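Local coordinates for protein glycosyl hydrolase 25 (Streptococcus pneumoniae, PDB 4FF5) that probably hydrolyses glycosidic bonds in bacterial cell-wall peptidoglycan, and acts as an outer-surface virulence factor that takes part in host-cell invasion, at residues H49-W60 / L71-R81; D225-S233 / L244-K253. One frame throughout, in Å; residues are numbered along the deposited sequence.

Contact 1 (H49-W60 / L71-R81); sequences HLDKPIIDLSGW and LSQNISGAIVR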
loop_
_atom_site.group_PDB
_atom_site.type_symbol
_atom_site.label_atom_id
_atom_site.label_comp_id
_atom_site.label_asym_id
_atom_site.label_seq_id
_atom_site.Cartn_x
_atom_site.Cartn_y
_atom_site.Cartn_z
ATOM N N HIS A 49 8.687 -6.616 -16.493
ATOM C CA HIS A 49 8.098 -5.296 -16.293
ATOM C C HIS A 49 8.707 -4.524 -15.142
ATOM O O HIS A 49 8.173 -3.491 -14.733
ATOM C CB HIS A 49 6.592 -5.423 -16.103
ATOM C CG HIS A 49 5.848 -5.782 -17.374
ATOM N ND1 HIS A 49 4.553 -6.133 -17.374
ATOM C CD2 HIS A 49 6.273 -5.837 -18.697
ATOM C CE1 HIS A 49 4.154 -6.379 -18.638
ATOM N NE2 HIS A 49 5.211 -6.197 -19.448
ATOM N N LEU A 50 9.843 -5.005 -14.644
ATOM C CA LEU A 50 10.463 -4.489 -13.420
ATOM C C LEU A 50 10.716 -2.973 -13.429
ATOM O O LEU A 50 10.660 -2.342 -12.388
ATOM C CB LEU A 50 11.759 -5.262 -13.128
ATOM C CG LEU A 50 12.576 -4.945 -11.884
ATOM C CD1 LEU A 50 11.799 -5.307 -10.636
ATOM C CD2 LEU A 50 13.894 -5.703 -11.937
ATOM N N ASP A 51 10.978 -2.382 -14.592
ATOM C CA ASP A 51 11.209 -0.932 -14.632
ATOM C C ASP A 51 9.947 -0.079 -14.838
ATOM O O ASP A 51 10.017 1.144 -14.914
ATOM C CB ASP A 51 12.321 -0.584 -15.615
ATOM C CG ASP A 51 13.677 -1.129 -15.168
ATOM O OD1 ASP A 51 13.910 -1.284 -13.939
ATOM O OD2 ASP A 51 14.510 -1.410 -16.047
ATOM N N LYS A 52 8.794 -0.736 -14.893
ATOM C CA LYS A 52 7.526 -0.037 -14.901
ATOM C C LYS A 52 7.171 0.289 -13.439
ATOM O O LYS A 52 7.595 -0.418 -12.521
ATOM C CB LYS A 52 6.456 -0.893 -15.575
ATOM C CG LYS A 52 6.514 -0.828 -17.100
ATOM C CD LYS A 52 6.084 -2.135 -17.744
ATOM C CE LYS A 52 6.072 -2.063 -19.270
ATOM N NZ LYS A 52 7.172 -1.226 -19.824
ATOM N N PRO A 53 6.421 1.378 -13.218
ATOM C CA PRO A 53 6.218 1.843 -11.844
ATOM C C PRO A 53 5.254 0.959 -11.041
ATOM O O PRO A 53 4.489 0.181 -11.623
ATOM C CB PRO A 53 5.602 3.225 -12.043
ATOM C CG PRO A 53 4.905 3.143 -13.345
ATOM C CD PRO A 53 5.747 2.242 -14.204
ATOM N N ILE A 54 5.323 1.078 -9.717
ATOM C CA ILE A 54 4.356 0.459 -8.813
ATOM C C ILE A 54 3.309 1.516 -8.447
ATOM O O ILE A 54 3.657 2.629 -8.031
ATOM C CB ILE A 54 5.045 -0.073 -7.536
ATOM C CG1 ILE A 54 6.028 -1.216 -7.892
ATOM C CG2 ILE A 54 4.018 -0.478 -6.474
ATOM C CD1 ILE A 54 7.153 -1.356 -6.876
ATOM N N ILE A 55 2.031 1.173 -8.609
ATOM C CA ILE A 55 0.959 2.085 -8.241
ATOM C C ILE A 55 0.270 1.651 -6.944
ATOM O O ILE A 55 0.392 0.500 -6.496
ATOM C CB ILE A 55 -0.094 2.247 -9.374
ATOM C CG1 ILE A 55 -0.873 0.931 -9.576
ATOM C CG2 ILE A 55 0.586 2.744 -10.653
ATOM C CD1 ILE A 55 -2.006 1.028 -10.596
ATOM N N ASP A 56 -0.397 2.611 -6.311
ATOM C CA ASP A 56 -1.368 2.309 -5.268
ATOM C C ASP A 56 -2.696 2.973 -5.637
ATOM O O ASP A 56 -2.720 4.061 -6.240
ATOM C CB ASP A 56 -0.866 2.633 -3.848
ATOM C CG ASP A 56 -0.569 4.118 -3.637
ATOM O OD1 ASP A 56 0.604 4.526 -3.813
ATOM O OD2 ASP A 56 -1.516 4.872 -3.303
ATOM N N LEU A 57 -3.779 2.274 -5.305
ATOM C CA LEU A 57 -5.125 2.603 -5.735
ATOM C C LEU A 57 -6.058 2.389 -4.572
ATOM O O LEU A 57 -5.782 1.568 -3.682
ATOM C CB LEU A 57 -5.585 1.634 -6.829
ATOM C CG LEU A 57 -4.947 1.642 -8.188
ATOM C CD1 LEU A 57 -5.369 0.363 -8.891
ATOM C CD2 LEU A 57 -5.431 2.860 -8.966
ATOM N N SER A 58 -7.166 3.113 -4.611
ATOM C CA SER A 58 -8.227 3.023 -3.612
ATOM C C SER A 58 -9.579 3.187 -4.335
ATOM O O SER A 58 -9.618 3.308 -5.572
ATOM C CB SER A 58 -8.066 4.137 -2.557
ATOM O OG SER A 58 -8.442 5.383 -3.109
ATOM N N GLY A 59 -10.659 3.250 -3.559
ATOM C CA GLY A 59 -11.994 3.518 -4.082
ATOM C C GLY A 59 -12.152 4.869 -4.764
ATOM O O GLY A 59 -13.114 5.068 -5.502
ATOM N N TRP A 60 -11.219 5.799 -4.516
ATOM C CA TRP A 60 -11.149 7.081 -5.257
ATOM C C TRP A 60 -10.779 6.957 -6.716
ATOM O O TRP A 60 -10.980 7.892 -7.501
ATOM C CB TRP A 60 -10.197 8.048 -4.542
ATOM C CG TRP A 60 -10.717 8.428 -3.177
ATOM C CD1 TRP A 60 -10.185 8.102 -1.933
ATOM C CD2 TRP A 60 -11.923 9.208 -2.883
ATOM N NE1 TRP A 60 -10.955 8.625 -0.918
ATOM C CE2 TRP A 60 -12.010 9.300 -1.426
ATOM C CE3 TRP A 60 -12.905 9.824 -3.661
ATOM C CZ2 TRP A 60 -13.052 9.973 -0.794
ATOM C CZ3 TRP A 60 -13.944 10.502 -3.011
ATOM C CH2 TRP A 60 -14.011 10.574 -1.611
ATOM N N LEU A 71 -3.614 -0.858 -18.268
ATOM C CA LEU A 71 -2.899 -0.497 -17.043
ATOM C C LEU A 71 -1.906 -1.575 -16.617
ATOM O O LEU A 71 -0.774 -1.259 -16.235
ATOM C CB LEU A 71 -3.894 -0.144 -15.925
ATOM C CG LEU A 71 -3.369 0.661 -14.716
ATOM C CD1 LEU A 71 -3.339 2.161 -14.981
ATOM C CD2 LEU A 71 -4.198 0.381 -13.481
ATOM N N SER A 72 -2.313 -2.843 -16.703
ATOM C CA SER A 72 -1.493 -3.974 -16.223
ATOM C C SER A 72 -0.168 -4.163 -16.969
ATOM O O SER A 72 0.817 -4.670 -16.393
ATOM C CB SER A 72 -2.296 -5.283 -16.257
ATOM O OG SER A 72 -2.554 -5.678 -17.593
ATOM N N GLN A 73 -0.143 -3.763 -18.240
ATOM C CA GLN A 73 1.090 -3.845 -19.029
ATOM C C GLN A 73 1.988 -2.602 -18.856
ATOM O O GLN A 73 3.145 -2.610 -19.304
ATOM C CB GLN A 73 0.818 -4.159 -20.514
ATOM C CG GLN A 73 -0.002 -5.419 -20.803
ATOM C CD GLN A 73 0.478 -6.675 -20.069
ATOM O OE1 GLN A 73 1.625 -7.105 -20.213
ATOM N NE2 GLN A 73 -0.420 -7.281 -19.293
ATOM N N ASN A 74 1.467 -1.576 -18.169
ATOM C CA ASN A 74 2.207 -0.337 -17.864
ATOM C C ASN A 74 2.684 -0.236 -16.394
ATOM O O ASN A 74 3.250 0.785 -15.983
ATOM C CB ASN A 74 1.372 0.900 -18.251
ATOM C CG ASN A 74 1.231 1.078 -19.763
ATOM O OD1 ASN A 74 2.194 0.942 -20.499
ATOM N ND2 ASN A 74 0.025 1.411 -20.223
ATOM N N ILE A 75 2.458 -1.289 -15.608
ATOM C CA ILE A 75 2.907 -1.320 -14.208
ATOM C C ILE A 75 3.622 -2.624 -13.842
ATOM O O ILE A 75 3.465 -3.642 -14.524
ATOM C CB ILE A 75 1.727 -1.050 -13.231
ATOM C CG1 ILE A 75 0.681 -2.186 -13.287
ATOM C CG2 ILE A 75 1.092 0.304 -13.537
ATOM C CD1 ILE A 75 -0.414 -2.102 -12.235
ATOM N N SER A 76 4.391 -2.595 -12.755
ATOM C CA SER A 76 5.059 -3.788 -12.266
ATOM C C SER A 76 4.317 -4.440 -11.106
ATOM O O SER A 76 4.416 -5.648 -10.896
ATOM C CB SER A 76 6.515 -3.472 -11.882
ATOM O OG SER A 76 6.573 -2.397 -10.957
ATOM N N GLY A 77 3.584 -3.636 -10.345
ATOM C CA GLY A 77 2.838 -4.123 -9.176
ATOM C C GLY A 77 1.829 -3.080 -8.716
ATOM O O GLY A 77 1.841 -1.920 -9.175
ATOM N N ALA A 78 0.937 -3.487 -7.817
ATOM C CA ALA A 78 -0.110 -2.580 -7.341
ATOM C C ALA A 78 -0.358 -2.812 -5.857
ATOM O O ALA A 78 -0.248 -3.938 -5.370
ATOM C CB ALA A 78 -1.393 -2.790 -8.123
ATOM N N ILE A 79 -0.684 -1.742 -5.142
ATOM C CA ILE A 79 -1.019 -1.835 -3.738
ATOM C C ILE A 79 -2.402 -1.226 -3.554
ATOM O O ILE A 79 -2.598 -0.030 -3.784
ATOM C CB ILE A 79 0.015 -1.110 -2.853
ATOM C CG1 ILE A 79 1.438 -1.601 -3.164
ATOM C CG2 ILE A 79 -0.289 -1.358 -1.388
ATOM C CD1 ILE A 79 2.493 -1.021 -2.230
ATOM N N VAL A 80 -3.346 -2.048 -3.109
ATOM C CA VAL A 80 -4.786 -1.693 -3.166
ATOM C C VAL A 80 -5.352 -1.409 -1.758
ATOM O O VAL A 80 -5.113 -2.180 -0.826
ATOM C CB VAL A 80 -5.593 -2.837 -3.855
ATOM C CG1 VAL A 80 -7.108 -2.597 -3.773
ATOM C CG2 VAL A 80 -5.185 -2.962 -5.323
ATOM N N ARG A 81 -6.107 -0.328 -1.601
ATOM C CA ARG A 81 -6.687 -0.006 -0.298
ATOM C C ARG A 81 -7.872 -0.910 -0.003
ATOM O O ARG A 81 -8.762 -1.039 -0.839
ATOM C CB ARG A 81 -7.169 1.432 -0.238
ATOM C CG ARG A 81 -7.477 1.853 1.191
ATOM C CD ARG A 81 -7.974 3.287 1.262
ATOM N NE ARG A 81 -9.358 3.434 0.790
ATOM C CZ ARG A 81 -10.084 4.544 0.926
ATOM N NH1 ARG A 81 -9.573 5.598 1.547
ATOM N NH2 ARG A 81 -11.332 4.604 0.451
HETATM O O HOH W 1 2.672 -6.652 -15.278
HETATM O O HOH W 2 9.122 -2.246 -9.951
HETATM O O HOH W 3 5.015 0.973 -19.989
HETATM O O HOH W 4 -11.260 8.250 1.867
#

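Contact 2 (D225-S233 / L244-K253); sequences DYDIHQYTS and LDINVISPLK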
loop_
_atom_site.group_PDB
_atom_site.type_symbol
_atom_site.label_atom_id
_atom_site.label_comp_id
_atom_site.label_asym_id
_atom_site.label_seq_id
_atom_site.Cartn_x
_atom_site.Cartn_y
_atom_site.Cartn_z
ATOM N N ASP A 225 16.537 2.580 6.331
ATOM C CA ASP A 225 16.566 1.772 5.085
ATOM C C ASP A 225 15.200 1.315 4.532
ATOM O O ASP A 225 14.794 0.139 4.648
ATOM C CB ASP A 225 17.485 0.557 5.233
ATOM C CG ASP A 225 16.851 -0.556 6.029
ATOM O OD1 ASP A 225 16.321 -0.276 7.123
ATOM O OD2 ASP A 225 16.879 -1.717 5.555
ATOM N N TYR A 226 14.509 2.212 3.864
ATOM C CA TYR A 226 13.189 1.900 3.313
ATOM C C TYR A 226 13.289 1.117 1.976
ATOM O O TYR A 226 14.283 1.226 1.243
ATOM C CB TYR A 226 12.412 3.210 3.165
ATOM C CG TYR A 226 13.113 4.193 2.249
ATOM C CD1 TYR A 226 12.838 4.218 0.879
ATOM C CD2 TYR A 226 14.070 5.087 2.752
ATOM C CE1 TYR A 226 13.503 5.090 0.034
ATOM C CE2 TYR A 226 14.756 5.951 1.911
ATOM C CZ TYR A 226 14.463 5.955 0.556
ATOM O OH TYR A 226 15.105 6.839 -0.275
ATOM N N ASP A 227 12.243 0.350 1.661
ATOM C CA ASP A 227 12.219 -0.477 0.459
ATOM C C ASP A 227 11.548 0.209 -0.721
ATOM O O ASP A 227 11.835 -0.087 -1.884
ATOM C CB ASP A 227 11.449 -1.768 0.744
ATOM C CG ASP A 227 12.235 -2.753 1.567
ATOM O OD1 ASP A 227 13.475 -2.659 1.613
ATOM O OD2 ASP A 227 11.605 -3.654 2.159
ATOM N N ILE A 228 10.623 1.114 -0.434
ATOM C CA ILE A 228 9.766 1.636 -1.503
ATOM C C ILE A 228 9.370 3.087 -1.171
ATOM O O ILE A 228 9.188 3.447 -0.009
ATOM C CB ILE A 228 8.564 0.670 -1.763
ATOM C CG1 ILE A 228 7.643 1.180 -2.889
ATOM C CG2 ILE A 228 7.838 0.312 -0.465
ATOM C CD1 ILE A 228 6.744 0.110 -3.497
ATOM N N HIS A 229 9.292 3.898 -2.221
ATOM C CA HIS A 229 9.142 5.345 -2.142
ATOM C C HIS A 229 7.944 5.789 -2.940
ATOM O O HIS A 229 7.859 5.579 -4.162
ATOM C CB HIS A 229 10.441 5.992 -2.630
ATOM C CG HIS A 229 10.349 7.472 -2.931
ATOM N ND1 HIS A 229 11.128 8.059 -3.864
ATOM C CD2 HIS A 229 9.559 8.492 -2.374
ATOM C CE1 HIS A 229 10.843 9.370 -3.925
ATOM N NE2 HIS A 229 9.890 9.640 -3.009
ATOM N N GLN A 230 6.989 6.402 -2.258
ATOM C CA GLN A 230 5.857 6.988 -2.938
ATOM C C GLN A 230 6.240 8.389 -3.411
ATOM O O GLN A 230 6.353 9.309 -2.591
ATOM C CB GLN A 230 4.671 7.076 -1.999
ATOM C CG GLN A 230 3.366 7.328 -2.750
ATOM C CD GLN A 230 2.217 7.503 -1.794
ATOM O OE1 GLN A 230 2.186 8.481 -1.013
ATOM N NE2 GLN A 230 1.233 6.591 -1.866
ATOM N N TYR A 231 6.456 8.566 -4.716
ATOM C CA TYR A 231 7.098 9.811 -5.166
ATOM C C TYR A 231 6.181 10.931 -5.669
ATOM O O TYR A 231 6.623 12.072 -5.813
ATOM C CB TYR A 231 8.246 9.537 -6.154
ATOM C CG TYR A 231 7.857 9.032 -7.544
ATOM C CD1 TYR A 231 7.401 9.902 -8.530
ATOM C CD2 TYR A 231 8.007 7.680 -7.875
ATOM C CE1 TYR A 231 7.074 9.448 -9.810
ATOM C CE2 TYR A 231 7.695 7.213 -9.149
ATOM C CZ TYR A 231 7.245 8.092 -10.109
ATOM O OH TYR A 231 6.945 7.608 -11.368
ATOM N N THR A 232 4.916 10.607 -5.949
ATOM C CA THR A 232 3.941 11.605 -6.385
ATOM C C THR A 232 2.520 11.092 -6.143
ATOM O O THR A 232 2.299 9.875 -6.067
ATOM C CB THR A 232 4.138 11.993 -7.884
ATOM O OG1 THR A 232 3.299 13.093 -8.210
ATOM C CG2 THR A 232 3.830 10.818 -8.820
ATOM N N SER A 233 1.578 12.018 -5.984
ATOM C CA SER A 233 0.151 11.686 -5.994
ATOM C C SER A 233 -0.499 12.096 -7.319
ATOM O O SER A 233 -1.718 11.988 -7.479
ATOM C CB SER A 233 -0.565 12.355 -4.811
ATOM O OG SER A 233 -0.663 13.767 -4.967
ATOM N N LEU A 244 -2.673 9.465 -10.305
ATOM C CA LEU A 244 -2.327 8.225 -9.608
ATOM C C LEU A 244 -1.127 8.399 -8.687
ATOM O O LEU A 244 -0.137 9.076 -9.034
ATOM C CB LEU A 244 -1.991 7.111 -10.605
ATOM C CG LEU A 244 -3.117 6.348 -11.296
ATOM C CD1 LEU A 244 -2.538 5.416 -12.351
ATOM C CD2 LEU A 244 -3.930 5.587 -10.256
ATOM N N ASP A 245 -1.206 7.754 -7.531
ATOM C CA ASP A 245 -0.041 7.602 -6.678
ATOM C C ASP A 245 0.934 6.659 -7.354
ATOM O O ASP A 245 0.567 5.508 -7.653
ATOM C CB ASP A 245 -0.423 6.958 -5.341
ATOM C CG ASP A 245 -1.239 7.871 -4.427
ATOM O OD1 ASP A 245 -1.769 7.354 -3.407
ATOM O OD2 ASP A 245 -1.364 9.083 -4.699
ATOM N N ILE A 246 2.187 7.102 -7.523
ATOM C CA ILE A 246 3.216 6.255 -8.122
ATOM C C ILE A 246 4.371 6.058 -7.154
ATOM O O ILE A 246 4.756 6.977 -6.414
ATOM C CB ILE A 246 3.795 6.799 -9.460
ATOM C CG1 ILE A 246 2.697 7.376 -10.351
ATOM C CG2 ILE A 246 4.606 5.703 -10.155
ATOM C CD1 ILE A 246 1.655 6.378 -10.791
ATOM N N ASN A 247 4.884 4.836 -7.183
ATOM C CA ASN A 247 5.912 4.364 -6.286
ATOM C C ASN A 247 7.060 3.750 -7.072
ATOM O O ASN A 247 6.883 3.238 -8.196
ATOM C CB ASN A 247 5.318 3.294 -5.351
ATOM C CG ASN A 247 4.083 3.782 -4.626
ATOM O OD1 ASN A 247 4.183 4.425 -3.591
ATOM N ND2 ASN A 247 2.906 3.514 -5.193
ATOM N N VAL A 248 8.238 3.764 -6.472
ATOM C CA VAL A 248 9.366 3.022 -7.038
ATOM C C VAL A 248 10.110 2.291 -5.903
ATOM O O VAL A 248 10.138 2.765 -4.774
ATOM C CB VAL A 248 10.279 3.973 -7.858
ATOM C CG1 VAL A 248 11.012 4.945 -6.935
ATOM C CG2 VAL A 248 11.268 3.193 -8.709
ATOM N N ILE A 249 10.657 1.111 -6.199
ATOM C CA ILE A 249 11.634 0.476 -5.300
ATOM C C ILE A 249 12.806 1.472 -5.081
ATOM O O ILE A 249 13.284 2.100 -6.028
ATOM C CB ILE A 249 12.160 -0.861 -5.894
ATOM C CG1 ILE A 249 11.043 -1.922 -6.051
ATOM C CG2 ILE A 249 13.332 -1.420 -5.080
ATOM C CD1 ILE A 249 10.221 -2.202 -4.810
ATOM N N SER A 250 13.263 1.630 -3.845
ATOM C CA SER A 250 14.358 2.573 -3.566
ATOM C C SER A 250 15.628 2.189 -4.342
ATOM O O SER A 250 16.006 1.021 -4.334
ATOM C CB SER A 250 14.661 2.609 -2.070
ATOM O OG SER A 250 15.929 3.209 -1.853
ATOM N N PRO A 251 16.273 3.161 -5.039
ATOM C CA PRO A 251 17.550 2.868 -5.699
ATOM C C PRO A 251 18.664 2.475 -4.726
ATOM O O PRO A 251 19.738 2.060 -5.166
ATOM C CB PRO A 251 17.895 4.191 -6.401
ATOM C CG PRO A 251 16.561 4.813 -6.656
ATOM C CD PRO A 251 15.803 4.516 -5.385
ATOM N N LEU A 252 18.402 2.564 -3.426
ATOM C CA LEU A 252 19.385 2.135 -2.428
ATOM C C LEU A 252 19.344 0.634 -2.162
ATOM O O LEU A 252 20.163 0.110 -1.405
ATOM C CB LEU A 252 19.195 2.904 -1.121
ATOM C CG LEU A 252 19.456 4.406 -1.253
ATOM C CD1 LEU A 252 18.720 5.173 -0.167
ATOM C CD2 LEU A 252 20.958 4.701 -1.216
ATOM N N LYS A 253 18.380 -0.051 -2.772
ATOM C CA LYS A 253 18.211 -1.494 -2.586
ATOM C C LYS A 253 18.532 -2.191 -3.905
ATOM O O LYS A 253 18.572 -1.537 -4.946
ATOM C CB LYS A 253 16.760 -1.808 -2.152
ATOM C CG LYS A 253 16.372 -1.275 -0.772
ATOM C CD LYS A 253 17.006 -2.120 0.321
ATOM C CE LYS A 253 16.731 -1.557 1.696
ATOM N NZ LYS A 253 17.107 -2.569 2.718
HETATM O O HOH W 5 16.649 2.674 1.365
HETATM O O HOH W 6 15.126 5.901 -2.690
HETATM O O HOH W 7 15.112 -4.981 2.032
HETATM O O HOH W 8 -3.631 10.508 -6.716
#

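Contact 1 (H49-W60 / L71-R81)
Ile55 and Ile79 lie in a parallel strand pair, 54-57 beside 77-81, the two strands of the beta-alpha-beta unit that opens this TIM barrel. Ile79 N gives to Ile55 O at 2.8 Å and Ile79 O receives Leu57 N at 3.0 Å, while Leu57 O takes Arg81 N. Ahead of the strands a side chain joins in beside the backbone bond from Ser76 N to Pro53 O: Ser76 OG, held between its own backbone N and carbonyl carbon (chi1 54°), donates to Lys52 O at 2.7 Å from above the carbonyl plane. A water that also donates to Leu50 O uses the same hydroxyl as acceptor, so this group serves both roles.

Apolar contacts join Ile55 to the helix end, the following turn and the next strand. Ile55 CD1 meets Leu71 CD2 tip to tip at 3.7 Å. Ile75 crosses Ile55 at about a right angle, Ile75 CG2 lying 3.8 Å from Ile55 CG2; Ala78 is small enough to fit beside Ile55 CG1. On the other face Phe263 covers Ile54 and Ile79, and Asp56 OD1 accepts from Asn247 and Gln230.

Polar groups close the ends. Gln73 OE1 lies in the plane of the His49 ring, 3.1 Å from CE1, while Gln73 O stands over one face. Arg81, bent at chi3 (75°), lays a guanidinium face against Ser58 CB and pairs through NE with Asp101. One water accepts from both Trp60 NE1, at 2.8 Å, and Arg81 NH1, at 3.2 Å, lying in the plane of each group.

Contact 2 (D225-S233 / L244-K253)
Tyr231 and Ile246 meet where a beta bulge interrupts the antiparallel pairing of strands 228-232 and 244-249. Ile246 takes two partners: its O receives Tyr231 N at 2.9 Å, and its N gives to Thr232 O at 3.1 Å. The extra residue brings the tyrosine ring, with CG between backbone N and carbonyl carbon (chi1 70°), alongside the isoleucine, whose CB makes an off-centre CH-pi contact 4.2 Å from the ring centroid. Beyond the bulge, His229 and Val248 form a hydrogen-bonded pair, with His229 N to Val248 O at 2.9 Å.

Between them, Gln230 and Asn247 extend side by side from a non-hydrogen-bonded pair, their amide planes 36° apart. Long and short amides suit this buried place because each can donate and accept: Trp205 holds Asn247 OD1, and the hydroxyls of Tyr185 and Tyr209 hold Gln230 OE1.

At the far end Ser250 CB packs 3.5 Å from Tyr226 CE1, and a water joins the two hydroxyls. Ser250 OG also accepts from Leu252 N in an ST turn, which shapes the chain leading to Lys253. Lys253 NZ has a long salt bridge to Asp227 OD1; its bridge to Asp225, which has two conformers, is doubtful. A last strand, 244-249, that runs antiparallel to 228-232 and follows it without a helix is a feature of the modified TIM barrel of glycosyl hydrolase family 25.

In the fold
Contacts 1 and 2, their centres about 12 Å apart, meet at the seam where the barrel closes: strand 54-57 of contact 1 is the neighbour of strand 244-249 of contact 2. Ile54 O and Asn247 N are 2.7 Å apart, probably hydrogen-bonded. On the outward face, Leu57 CD2 meets Leu244 CD2 at 3.4 Å, a tight methyl-to-methyl contact. Inside, Asp56 OD2 of contact 1 comes to 2.5 Å from Asp245 OD1 of contact 2. These two acidic residues lie toward the C-terminal end of strand 54-57, the end at which TIM-barrel hydrolases carry their active site, consistent with a place in the family's acidic catalytic pocket.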